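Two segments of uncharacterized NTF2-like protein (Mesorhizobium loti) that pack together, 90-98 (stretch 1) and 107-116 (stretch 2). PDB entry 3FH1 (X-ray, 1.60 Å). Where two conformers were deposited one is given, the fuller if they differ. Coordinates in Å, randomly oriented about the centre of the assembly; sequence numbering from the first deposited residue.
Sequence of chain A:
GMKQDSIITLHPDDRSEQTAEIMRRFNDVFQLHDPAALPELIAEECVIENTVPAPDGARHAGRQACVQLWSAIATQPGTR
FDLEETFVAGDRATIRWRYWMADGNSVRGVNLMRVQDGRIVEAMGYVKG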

# COMPACT_ATOMS: atom_id res chain seq x y z
N GLY A 90 10.80 -6.83 8.39
CA GLY A 90 12.14 -6.35 8.19
C GLY A 90 12.15 -4.86 8.41
O GLY A 90 11.68 -4.39 9.45
N ASP A 91 12.68 -4.11 7.44
CA ASP A 91 12.79 -2.64 7.53
C ASP A 91 11.58 -1.96 6.84
O ASP A 91 11.55 -0.73 6.63
CB ASP A 91 14.07 -2.20 6.82
CG ASP A 91 15.30 -2.55 7.55
OD1 ASP A 91 15.30 -2.46 8.81
OD2 ASP A 91 16.29 -2.87 6.84
N ARG A 92 10.52 -2.72 6.54
CA ARG A 92 9.34 -2.17 5.88
C ARG A 92 8.06 -2.36 6.64
O ARG A 92 7.96 -3.27 7.46
CB ARG A 92 9.19 -2.82 4.50
CG ARG A 92 10.39 -2.45 3.62
CD ARG A 92 10.04 -2.56 2.23
NE ARG A 92 11.18 -2.40 1.39
CZ ARG A 92 11.05 -2.17 0.10
NH1 ARG A 92 9.84 -2.07 -0.43
NH2 ARG A 92 12.12 -2.10 -0.66
N ALA A 93 7.08 -1.52 6.40
CA ALA A 93 5.80 -1.69 7.00
C ALA A 93 4.74 -1.13 6.13
O ALA A 93 4.98 -0.28 5.27
CB ALA A 93 5.74 -0.96 8.32
N THR A 94 3.54 -1.66 6.30
CA THR A 94 2.36 -1.03 5.70
C THR A 94 1.40 -0.61 6.84
O THR A 94 1.29 -1.31 7.84
CB THR A 94 1.60 -1.95 4.68
OG1 THR A 94 1.11 -3.14 5.33
CG2 THR A 94 2.47 -2.29 3.52
N ILE A 95 0.79 0.55 6.70
CA ILE A 95 -0.17 1.02 7.71
C ILE A 95 -1.41 1.40 6.97
O ILE A 95 -1.40 2.37 6.19
CB ILE A 95 0.31 2.27 8.49
CG1 ILE A 95 1.73 2.05 9.08
CG2 ILE A 95 -0.70 2.62 9.54
CD1 ILE A 95 2.41 3.37 9.54
N ARG A 96 -2.45 0.57 7.13
CA ARG A 96 -3.77 0.91 6.59
C ARG A 96 -4.53 1.72 7.61
O ARG A 96 -4.53 1.42 8.80
CB ARG A 96 -4.58 -0.33 6.17
CG ARG A 96 -4.12 -0.96 4.85
CD ARG A 96 -5.11 -2.05 4.48
NE ARG A 96 -5.15 -3.25 5.33
CZ ARG A 96 -6.21 -3.65 6.04
NH1 ARG A 96 -7.27 -2.89 6.20
NH2 ARG A 96 -6.20 -4.84 6.64
N TRP A 97 -5.23 2.73 7.11
CA TRP A 97 -5.95 3.70 7.91
C TRP A 97 -7.20 4.23 7.27
O TRP A 97 -7.44 4.07 6.08
CB TRP A 97 -5.01 4.87 8.29
CG TRP A 97 -4.21 5.44 7.17
CD1 TRP A 97 -2.88 5.24 6.96
CD2 TRP A 97 -4.63 6.38 6.15
NE1 TRP A 97 -2.45 5.92 5.87
CE2 TRP A 97 -3.49 6.65 5.36
CE3 TRP A 97 -5.83 7.00 5.82
CZ2 TRP A 97 -3.54 7.50 4.25
CZ3 TRP A 97 -5.87 7.83 4.73
CH2 TRP A 97 -4.74 8.09 3.98
N ARG A 98 -8.04 4.86 8.10
CA ARG A 98 -9.18 5.65 7.67
C ARG A 98 -8.97 7.05 8.24
O ARG A 98 -8.78 7.22 9.46
CB ARG A 98 -10.49 5.07 8.18
CG ARG A 98 -11.66 5.96 7.79
CD ARG A 98 -12.99 5.41 8.21
NE ARG A 98 -13.30 4.07 7.74
CZ ARG A 98 -13.97 3.85 6.61
NH1 ARG A 98 -14.36 4.87 5.85
NH2 ARG A 98 -14.27 2.62 6.25
N VAL A 107 -11.94 8.89 4.31
CA VAL A 107 -11.38 8.16 3.19
C VAL A 107 -10.41 7.09 3.72
O VAL A 107 -9.66 7.32 4.68
CB VAL A 107 -10.69 9.08 2.14
CG1 VAL A 107 -9.50 9.87 2.76
CG2 VAL A 107 -10.26 8.28 0.90
N ARG A 108 -10.46 5.89 3.15
CA ARG A 108 -9.46 4.88 3.48
C ARG A 108 -8.19 5.07 2.68
O ARG A 108 -8.21 5.50 1.52
CB ARG A 108 -10.03 3.49 3.27
CG ARG A 108 -11.28 3.15 4.02
CD ARG A 108 -11.76 1.76 3.68
NE ARG A 108 -10.90 0.70 4.21
CZ ARG A 108 -10.76 -0.49 3.63
NH1 ARG A 108 -11.42 -0.79 2.55
NH2 ARG A 108 -9.96 -1.39 4.17
N GLY A 109 -7.07 4.69 3.30
CA GLY A 109 -5.74 4.82 2.68
C GLY A 109 -4.73 3.90 3.27
O GLY A 109 -5.02 3.07 4.16
N VAL A 110 -3.51 4.04 2.79
CA VAL A 110 -2.42 3.22 3.23
C VAL A 110 -1.12 3.99 3.07
O VAL A 110 -0.96 4.81 2.13
CB VAL A 110 -2.33 1.88 2.40
CG1 VAL A 110 -2.03 2.15 0.91
CG2 VAL A 110 -1.34 0.89 3.09
N ASN A 111 -0.21 3.74 4.01
CA ASN A 111 1.16 4.21 3.90
C ASN A 111 2.10 2.99 3.73
O ASN A 111 1.97 1.97 4.45
CB ASN A 111 1.68 4.87 5.18
CG ASN A 111 1.14 6.24 5.41
OD1 ASN A 111 0.16 6.65 4.84
ND2 ASN A 111 1.85 7.01 6.25
N LEU A 112 3.02 3.07 2.77
CA LEU A 112 4.13 2.15 2.65
C LEU A 112 5.37 2.82 3.21
O LEU A 112 5.85 3.85 2.70
CB LEU A 112 4.42 1.75 1.21
CG LEU A 112 3.68 0.53 0.68
CD1 LEU A 112 2.13 0.79 0.73
CD2 LEU A 112 4.18 0.16 -0.74
N MSE A 113 5.93 2.18 4.21
CA MSE A 113 7.00 2.79 5.01
C MSE A 113 8.25 2.01 4.94
O MSE A 113 8.22 0.79 4.93
CB MSE A 113 6.57 2.87 6.50
CG MSE A 113 5.23 3.51 6.76
SE MSE A 113 5.21 5.41 6.54
CE MSE A 113 6.17 5.84 8.16
N ARG A 114 9.38 2.72 4.92
CA ARG A 114 10.67 2.07 4.88
C ARG A 114 11.65 2.78 5.82
O ARG A 114 11.67 4.03 5.87
CB ARG A 114 11.22 2.01 3.47
CG ARG A 114 12.54 1.22 3.39
CD ARG A 114 12.99 0.92 1.97
NE ARG A 114 13.18 2.11 1.17
CZ ARG A 114 14.31 2.80 1.12
NH1 ARG A 114 15.36 2.43 1.83
NH2 ARG A 114 14.38 3.88 0.35
N VAL A 115 12.36 1.98 6.61
CA VAL A 115 13.34 2.51 7.56
C VAL A 115 14.72 2.07 7.24
O VAL A 115 14.94 0.96 6.73
CB VAL A 115 13.02 2.06 8.97
CG1 VAL A 115 11.65 2.67 9.39
CG2 VAL A 115 13.03 0.52 9.05
N GLN A 116 15.68 2.94 7.57
CA GLN A 116 17.09 2.63 7.35
C GLN A 116 17.81 3.29 8.53
O GLN A 116 17.50 4.43 8.89
CB GLN A 116 17.55 3.23 6.05
CG GLN A 116 18.98 3.00 5.76
CD GLN A 116 19.33 3.51 4.39
OE1 GLN A 116 20.05 4.49 4.25
NE2 GLN A 116 18.73 2.91 3.37

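The two stretches are neighbouring antiparallel strands, their N-to-C directions 162° apart, and the contact buries 915 Å² in all. Walking along stretch 1, the pairing begins at Asp 91, just before its strand: Val 115 N donates to Asp 91 O at 2.8 Å with an N-H...O angle of 165°, and the side chains meet where Asp 91 CB lies 3.7 Å from Val 115 CG2.

Arg 92 faces Arg 114 in a non-hydrogen-bonded pair. Its CA stands 3.3 Å from Met 113 O, a CA-H...O contact, while Arg 114 CD lies over one face of its guanidinium, 3.8 Å from Arg 92 NE.

Ala 93 and Met 113, a selenomethionine, form a hydrogen-bonded pair in both directions: Ala 93 N to Met 113 O at 3.0 Å and Met 113 N to Ala 93 O at 2.8 Å, with angles of 158° and 166°. Their CB atoms lie 4.3 Å apart on the same face of the sheet.

Thr 94 turns to the other face opposite Leu 112, and its CG2 comes within 4.2 Å of Leu 112 CD1. At Ile 95 the hydrogen-bonded pattern returns, with Ile 95 N to Asn 111 O at 2.9 Å and Asn 111 N to Ile 95 O at 2.8 Å. Ile 95 also reaches diagonally to the selenomethionine, its CD1 4.0 Å from Met 113 CG.

Arg 96 lays its CG 3.8 Å from Val 110 CG2, an aliphatic contact at the base of a charged side chain. Farther out, Arg 96 NH1 is 3.7 Å from Arg 108 NH2; these are like charges, and both atoms have hydrogen bonds elsewhere in the structure.

Trp 97 has the largest covered area. Its backbone pairs with Gly 109 through Trp 97 N to Gly 109 O at 3.0 Å and Gly 109 N to Trp 97 O at 2.9 Å. With chi1 at 48° (p), the indole folds across the partner strand, placing Gly 109 CA 3.5 Å from the centroid of the Trp 97 six-membered ring and 8° off its normal, a CH-pi contact. An ideal CB on Gly 109 would fall 2.2 Å from Trp 97 CH2, a clash. At the ring edge, Trp 97 NE1 donates to Asn 111 OD1 at 2.9 Å and 156°.

Arg 98 closes the walk: Arg 108 CG lies over one face of its guanidinium, and Arg 98 NH2 approaches Arg 108 CD at 3.7 Å.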